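Local coordinates for protein mandelate racemase/muconate lactonizing enzyme (Roseovarius nubinhibens, PDB 2QDD) that is of unknown specific function but binds magnesium and probably acts as an enolase-superfamily enzyme of the mandelate racemase/muconate lactonizing type, at residues T36-D41 and A69-L74; I137-S142 and A154-Q159; D147-L152 and H164-G169. All coordinates share one frame; numbering follows the deposited sequence.

Interaction 1: T36-D41 and A69-L74; sequences TYLRID and AGIATL
I71 meets T36 and L38 with two different branches, and its torsions decide which branch goes where. With chi1 at -64°, CG1 lies beside the backbone N and CG2 opposite it; an extended chi2 of 165° then carries CD1 toward the strand. T36 answers with chi1 at -59°, which sets its methyl, rather than its hydroxyl, anti to the backbone N. The two methyls come tip to tip, T36 CG2 to I71 CD1 at 4.1 Å. The other branch of I71 serves L38: L38 CD1 rests 4.3 Å from I71 CG2. One isoleucine thus spans two residues on the same face of the strand, and every touching atom is carbon.

The backbones stay well apart, L38 CA lying 9.1 Å from I71 CA, so the gap is crossed by side chains alone. All three touching residues are buried, and the touch is light, with 109 Å² lost over both sides together.

The contact belongs to the N-terminal capping domain of the enolase fold, away from the magnesium-binding residues. Strand 29-42 runs between strands 5-22 and 47-52 in an antiparallel sheet, and its other face carries Y37, whose hydroxyl is hydrogen-bonded to T299. Helix 64-78 packs on the strand next to helix 101-119, whose I107 touches L38, and on its far side T73 hydrogen-bonds to H63 of the second subunit.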
# COMPACT_ATOMS: atom_id res chain seq x y z
N THR A 36 -2.30 0.92 -45.62
CA THR A 36 -3.27 -0.04 -46.11
C THR A 36 -4.64 0.62 -46.09
O THR A 36 -5.08 1.11 -45.04
CB THR A 36 -3.27 -1.30 -45.22
OG1 THR A 36 -1.97 -1.88 -45.22
CG2 THR A 36 -4.26 -2.33 -45.73
N TYR A 37 -5.30 0.66 -47.25
CA TYR A 37 -6.74 0.91 -47.33
C TYR A 37 -7.50 -0.41 -47.40
O TYR A 37 -7.10 -1.34 -48.11
CB TYR A 37 -7.08 1.73 -48.58
CG TYR A 37 -6.99 3.24 -48.42
CD1 TYR A 37 -7.82 4.08 -49.16
CD2 TYR A 37 -6.07 3.83 -47.55
CE1 TYR A 37 -7.74 5.46 -49.04
CE2 TYR A 37 -5.98 5.21 -47.42
CZ TYR A 37 -6.82 6.02 -48.17
OH TYR A 37 -6.74 7.39 -48.05
N LEU A 38 -8.60 -0.49 -46.67
CA LEU A 38 -9.47 -1.64 -46.71
C LEU A 38 -10.88 -1.22 -47.11
O LEU A 38 -11.42 -0.25 -46.58
CB LEU A 38 -9.47 -2.35 -45.35
CG LEU A 38 -10.48 -3.48 -45.12
CD1 LEU A 38 -10.10 -4.77 -45.86
CD2 LEU A 38 -10.61 -3.73 -43.65
N ARG A 39 -11.45 -1.95 -48.07
CA ARG A 39 -12.84 -1.75 -48.48
C ARG A 39 -13.65 -2.95 -48.04
O ARG A 39 -13.30 -4.08 -48.35
CB ARG A 39 -12.94 -1.58 -50.00
CG ARG A 39 -14.37 -1.51 -50.53
CD ARG A 39 -14.44 -1.32 -52.03
NE ARG A 39 -14.02 -2.50 -52.78
CZ ARG A 39 -13.54 -2.48 -54.02
NH1 ARG A 39 -13.40 -1.32 -54.66
NH2 ARG A 39 -13.18 -3.61 -54.61
N ILE A 40 -14.73 -2.70 -47.31
CA ILE A 40 -15.67 -3.75 -46.92
C ILE A 40 -16.98 -3.58 -47.69
O ILE A 40 -17.68 -2.58 -47.52
CB ILE A 40 -15.96 -3.75 -45.39
CG1 ILE A 40 -14.66 -3.87 -44.59
CG2 ILE A 40 -16.95 -4.85 -45.04
CD1 ILE A 40 -14.86 -4.26 -43.12
N ASP A 41 -17.31 -4.58 -48.51
CA ASP A 41 -18.58 -4.61 -49.22
C ASP A 41 -19.58 -5.48 -48.48
O ASP A 41 -19.20 -6.48 -47.87
CB ASP A 41 -18.40 -5.12 -50.65
CG ASP A 41 -17.61 -4.16 -51.52
OD1 ASP A 41 -16.61 -4.58 -52.13
OD2 ASP A 41 -18.00 -2.97 -51.59
N ALA A 69 -0.97 -9.19 -43.86
CA ALA A 69 -0.96 -10.60 -43.40
C ALA A 69 -2.01 -10.89 -42.34
O ALA A 69 -2.63 -11.96 -42.36
CB ALA A 69 0.43 -11.00 -42.90
N GLY A 70 -2.23 -9.94 -41.43
CA GLY A 70 -3.28 -10.04 -40.43
C GLY A 70 -4.68 -10.04 -41.01
O GLY A 70 -5.52 -10.84 -40.58
N ILE A 71 -4.94 -9.16 -41.98
CA ILE A 71 -6.22 -9.14 -42.70
C ILE A 71 -6.53 -10.48 -43.41
O ILE A 71 -7.64 -11.00 -43.29
CB ILE A 71 -6.35 -7.94 -43.68
CG1 ILE A 71 -6.33 -6.62 -42.90
CG2 ILE A 71 -7.65 -8.03 -44.49
CD1 ILE A 71 -6.08 -5.38 -43.76
N ALA A 72 -5.52 -11.04 -44.09
CA ALA A 72 -5.58 -12.40 -44.66
C ALA A 72 -6.08 -13.46 -43.68
O ALA A 72 -6.99 -14.23 -44.00
CB ALA A 72 -4.20 -12.80 -45.23
N THR A 73 -5.47 -13.49 -42.49
CA THR A 73 -5.86 -14.41 -41.42
C THR A 73 -7.30 -14.18 -40.93
O THR A 73 -8.04 -15.14 -40.71
CB THR A 73 -4.86 -14.33 -40.25
OG1 THR A 73 -3.63 -14.93 -40.66
CG2 THR A 73 -5.37 -15.04 -39.01
N LEU A 74 -7.68 -12.91 -40.80
CA LEU A 74 -9.01 -12.57 -40.29
C LEU A 74 -10.14 -12.70 -41.30
O LEU A 74 -11.26 -13.05 -40.91
CB LEU A 74 -9.01 -11.18 -39.65
CG LEU A 74 -8.44 -11.08 -38.24
CD1 LEU A 74 -8.24 -9.62 -37.87
CD2 LEU A 74 -9.35 -11.76 -37.23

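Interaction 2: I137-S142 and A154-Q159; sequences INSSIS and AEAAAQ
A156 points its methyl at strand 135-141 and meets two neighbours on its strand-facing side, S139 and I141. S139 also directs its CB at the helix, so the two short side chains face each other directly: S139 CB lies 3.8 Å from A156 CB. The serine chi1 of 69° puts OG between the backbone N and the carbonyl carbon, which turns the hydroxyl toward H164 on the next strand while keeping S139 OG 3.8 Å from A156 CB.

I141 takes a more slanting line. Its CB does not aim at the helix, yet CG1 beside the backbone N, followed by chi2 of -65°, folds the chain back so that CD1 comes within 4.1 Å of A156 CB. The same fold brings I141 CD1 to 3.5 Å from S139 OG, and the alanine methyl lies over this pair.

Such small groups let the backbones draw close, with S139 CA and A156 CA only 6.4 Å apart. Strand 135-141, helix 146-159 and strand 163-167 form a beta-alpha-beta unit, the first of the modified TIM barrel that carries the active site in enolase-superfamily proteins; here the first strand meets the last turns of its helix.

The buried hydroxyl of S139 finds its polar partner in the next strand, as OG is hydrogen-bonded to H164 ND1, with a weak bond to T163 O besides. The side chain of H164 also touches A156 and I141. The side chain of I141 is about 9 Å from that of D196, a magnesium-binding residue, the metal being absent from this chain.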
# COMPACT_ATOMS: atom_id res chain seq x y z
N ILE A 137 -5.71 22.17 -34.15
CA ILE A 137 -4.68 21.32 -34.71
C ILE A 137 -3.35 21.82 -34.18
O ILE A 137 -3.09 23.02 -34.18
CB ILE A 137 -4.69 21.35 -36.28
CG1 ILE A 137 -6.06 20.93 -36.83
CG2 ILE A 137 -3.58 20.47 -36.87
CD1 ILE A 137 -6.60 19.61 -36.26
N ASN A 138 -2.50 20.91 -33.70
CA ASN A 138 -1.17 21.30 -33.24
C ASN A 138 -0.06 21.25 -34.29
O ASN A 138 -0.08 20.42 -35.19
CB ASN A 138 -0.78 20.60 -31.93
CG ASN A 138 -0.47 19.13 -32.12
OD1 ASN A 138 0.66 18.75 -32.44
ND2 ASN A 138 -1.48 18.29 -31.92
N SER A 139 0.90 22.17 -34.17
CA SER A 139 2.10 22.17 -35.00
C SER A 139 3.14 21.18 -34.50
O SER A 139 3.11 20.77 -33.33
CB SER A 139 2.71 23.56 -35.05
OG SER A 139 3.25 23.94 -33.80
N SER A 140 4.06 20.81 -35.38
CA SER A 140 5.21 19.98 -35.02
C SER A 140 6.50 20.78 -35.17
O SER A 140 6.86 21.18 -36.27
CB SER A 140 5.26 18.73 -35.89
OG SER A 140 4.01 18.07 -35.88
N ILE A 141 7.17 20.99 -34.04
CA ILE A 141 8.40 21.77 -34.00
C ILE A 141 9.61 20.86 -33.84
O ILE A 141 9.83 20.28 -32.77
CB ILE A 141 8.37 22.83 -32.86
CG1 ILE A 141 7.02 23.58 -32.81
CG2 ILE A 141 9.58 23.77 -32.94
CD1 ILE A 141 6.70 24.44 -34.04
N SER A 142 10.39 20.73 -34.91
CA SER A 142 11.56 19.84 -34.97
C SER A 142 12.68 20.29 -34.05
O SER A 142 12.81 21.48 -33.75
CB SER A 142 12.08 19.77 -36.41
OG SER A 142 11.26 18.94 -37.22
N ALA A 154 7.27 30.77 -34.25
CA ALA A 154 6.78 32.02 -34.87
C ALA A 154 6.28 31.81 -36.30
O ALA A 154 5.31 32.44 -36.73
CB ALA A 154 7.87 33.09 -34.83
N GLU A 155 6.95 30.91 -37.03
CA GLU A 155 6.49 30.43 -38.33
C GLU A 155 5.14 29.70 -38.24
O GLU A 155 4.25 29.92 -39.07
CB GLU A 155 7.55 29.51 -38.95
CG GLU A 155 7.42 29.31 -40.45
CD GLU A 155 8.46 28.34 -40.99
OE1 GLU A 155 8.06 27.30 -41.57
OE2 GLU A 155 9.68 28.61 -40.84
N ALA A 156 5.00 28.85 -37.22
CA ALA A 156 3.79 28.06 -37.00
C ALA A 156 2.61 28.93 -36.58
O ALA A 156 1.48 28.71 -37.01
CB ALA A 156 4.04 26.97 -35.97
N ALA A 157 2.90 29.94 -35.75
CA ALA A 157 1.91 30.92 -35.31
C ALA A 157 1.33 31.75 -36.46
O ALA A 157 0.15 32.10 -36.45
CB ALA A 157 2.52 31.84 -34.25
N ALA A 158 2.18 32.04 -37.45
CA ALA A 158 1.79 32.78 -38.66
C ALA A 158 0.85 31.98 -39.56
O ALA A 158 0.00 32.56 -40.24
CB ALA A 158 3.03 33.21 -39.43
N GLN A 159 1.01 30.65 -39.57
CA GLN A 159 0.07 29.76 -40.24
C GLN A 159 -1.22 29.56 -39.45
O GLN A 159 -2.20 29.03 -39.98
CB GLN A 159 0.72 28.40 -40.53
CG GLN A 159 1.90 28.44 -41.49
CD GLN A 159 2.75 27.19 -41.42
OE1 GLN A 159 3.77 27.15 -40.73
NE2 GLN A 159 2.33 26.15 -42.13

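Interaction 3: D147-L152 and H164-G169; sequences DQMLGL and HSAKIG
M149 reaches from the helix to the end of strand 163-167 and makes every close contact here with one atom, its terminal methyl. The apolar contacts come first. CE lies 4.3 Å from A166 CB and 4.3 Å from I168 CG2, so it spans two residues that flank K167. Its position follows from the torsions: CG and SD run out extended from the helix, chi2 176°, and a chi3 torsion of 95° then kinks the chain and turns CE toward the strand. The M149 side chain is also touched by I141 on the neighbouring strand and by I183 on helix 173-185, whose I180 also touches I168.

The second kind is a methyl against a backbone oxygen. M149 CE stands 3.3 Å from K167 O, its nearest atom across the contact, and 4.0 Å from K167 N. The carbonyl does not depend on the methyl for a polar partner, since K167 O is hydrogen-bonded to T143 OG1.

The polar contacts of the K167 side chain lie apart from the helix. It leads away from M149 to a salt bridge between its NZ and D196, and NZ makes a weak hydrogen bond of 3.4 Å to S165 OG.

K167 ends the second barrel strand, where lysines serve as acid or base in many relatives; whether it does so here is not established. The chemistry is divided between its two ends: the methionine methyl covers a carbonyl whose polar need is met by T143, while NZ is salt-bridged to D196 of the magnesium site.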
# COMPACT_ATOMS: atom_id res chain seq x y z
N ASP A 147 16.93 28.98 -30.49
CA ASP A 147 16.55 30.04 -31.44
C ASP A 147 15.91 29.50 -32.72
O ASP A 147 15.08 30.18 -33.33
CB ASP A 147 17.74 30.93 -31.77
CG ASP A 147 18.45 31.46 -30.53
OD1 ASP A 147 17.94 32.41 -29.91
OD2 ASP A 147 19.51 30.90 -30.18
N GLN A 148 16.31 28.30 -33.14
CA GLN A 148 15.72 27.63 -34.30
C GLN A 148 14.28 27.19 -34.04
O GLN A 148 13.40 27.42 -34.88
CB GLN A 148 16.54 26.41 -34.70
CG GLN A 148 17.65 26.69 -35.70
CD GLN A 148 18.67 25.57 -35.76
OE1 GLN A 148 18.34 24.43 -36.12
NE2 GLN A 148 19.91 25.87 -35.41
N MET A 149 14.05 26.57 -32.88
CA MET A 149 12.72 26.07 -32.51
C MET A 149 11.74 27.22 -32.26
O MET A 149 10.57 27.13 -32.63
CB MET A 149 12.82 25.15 -31.28
CG MET A 149 13.62 23.87 -31.50
SD MET A 149 13.84 22.84 -30.03
CE MET A 149 12.47 21.70 -30.22
N LEU A 150 12.24 28.29 -31.66
CA LEU A 150 11.45 29.50 -31.40
C LEU A 150 11.16 30.30 -32.67
O LEU A 150 10.16 31.01 -32.75
CB LEU A 150 12.15 30.37 -30.35
CG LEU A 150 11.33 31.14 -29.31
CD1 LEU A 150 10.39 30.24 -28.52
CD2 LEU A 150 12.25 31.91 -28.37
N GLY A 151 12.05 30.19 -33.66
CA GLY A 151 11.79 30.67 -35.02
C GLY A 151 10.76 29.83 -35.76
O GLY A 151 9.90 30.38 -36.46
N LEU A 152 10.84 28.51 -35.61
CA LEU A 152 9.84 27.58 -36.13
C LEU A 152 8.45 27.76 -35.51
O LEU A 152 7.43 27.52 -36.16
CB LEU A 152 10.29 26.13 -35.96
CG LEU A 152 11.36 25.56 -36.90
CD1 LEU A 152 11.92 24.26 -36.33
CD2 LEU A 152 10.82 25.33 -38.31
N HIS A 164 1.48 23.72 -29.90
CA HIS A 164 2.76 23.33 -30.49
C HIS A 164 3.33 22.12 -29.77
O HIS A 164 3.42 22.09 -28.54
CB HIS A 164 3.76 24.50 -30.45
CG HIS A 164 3.20 25.79 -30.96
ND1 HIS A 164 2.97 26.02 -32.30
CD2 HIS A 164 2.80 26.91 -30.32
CE1 HIS A 164 2.46 27.22 -32.46
NE2 HIS A 164 2.35 27.79 -31.27
N SER A 165 3.70 21.11 -30.55
CA SER A 165 4.44 19.96 -30.04
C SER A 165 5.92 20.17 -30.33
O SER A 165 6.38 19.97 -31.45
CB SER A 165 3.93 18.68 -30.71
OG SER A 165 4.24 17.54 -29.93
N ALA A 166 6.66 20.57 -29.30
CA ALA A 166 8.11 20.74 -29.40
C ALA A 166 8.83 19.42 -29.12
O ALA A 166 8.68 18.84 -28.04
CB ALA A 166 8.58 21.82 -28.44
N LYS A 167 9.60 18.96 -30.09
CA LYS A 167 10.25 17.66 -30.01
C LYS A 167 11.63 17.79 -29.37
O LYS A 167 12.54 18.38 -29.95
CB LYS A 167 10.35 17.01 -31.40
CG LYS A 167 9.09 17.09 -32.24
CD LYS A 167 8.11 15.98 -31.92
CE LYS A 167 6.72 16.31 -32.43
NZ LYS A 167 5.72 15.27 -32.04
N ILE A 168 11.76 17.26 -28.16
CA ILE A 168 13.03 17.28 -27.42
C ILE A 168 13.47 15.85 -27.11
O ILE A 168 12.84 14.89 -27.57
CB ILE A 168 12.93 18.12 -26.12
CG1 ILE A 168 11.82 17.59 -25.22
CG2 ILE A 168 12.74 19.60 -26.45
CD1 ILE A 168 11.98 17.96 -23.77
N GLY A 169 14.55 15.70 -26.34
CA GLY A 169 15.06 14.39 -25.96
C GLY A 169 16.46 14.11 -26.49
O GLY A 169 17.04 14.92 -27.21

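How the interactions relate
From the N terminus, interaction 1 comes first and closes the loop from strand 29-42 to helix 64-78, wholly within the N-terminal domain. Interactions 2 and 3 follow later in series with it, on the opposite side of the chain's centre; nearest atoms are about 17 Å and 21 Å from it. These two cross: 137-142, 147-152, 154-159 and 164-169 follow in order, and the first pairs with the third, the second with the fourth. Each thereby closes half of one beta-alpha-beta unit, helix 146-159 being shared and strands 135-141 and 163-167 adjacent. Their centres lie 9 Å apart, and S139 O to S165 N, 2.9 Å, is a probable backbone hydrogen bond between them.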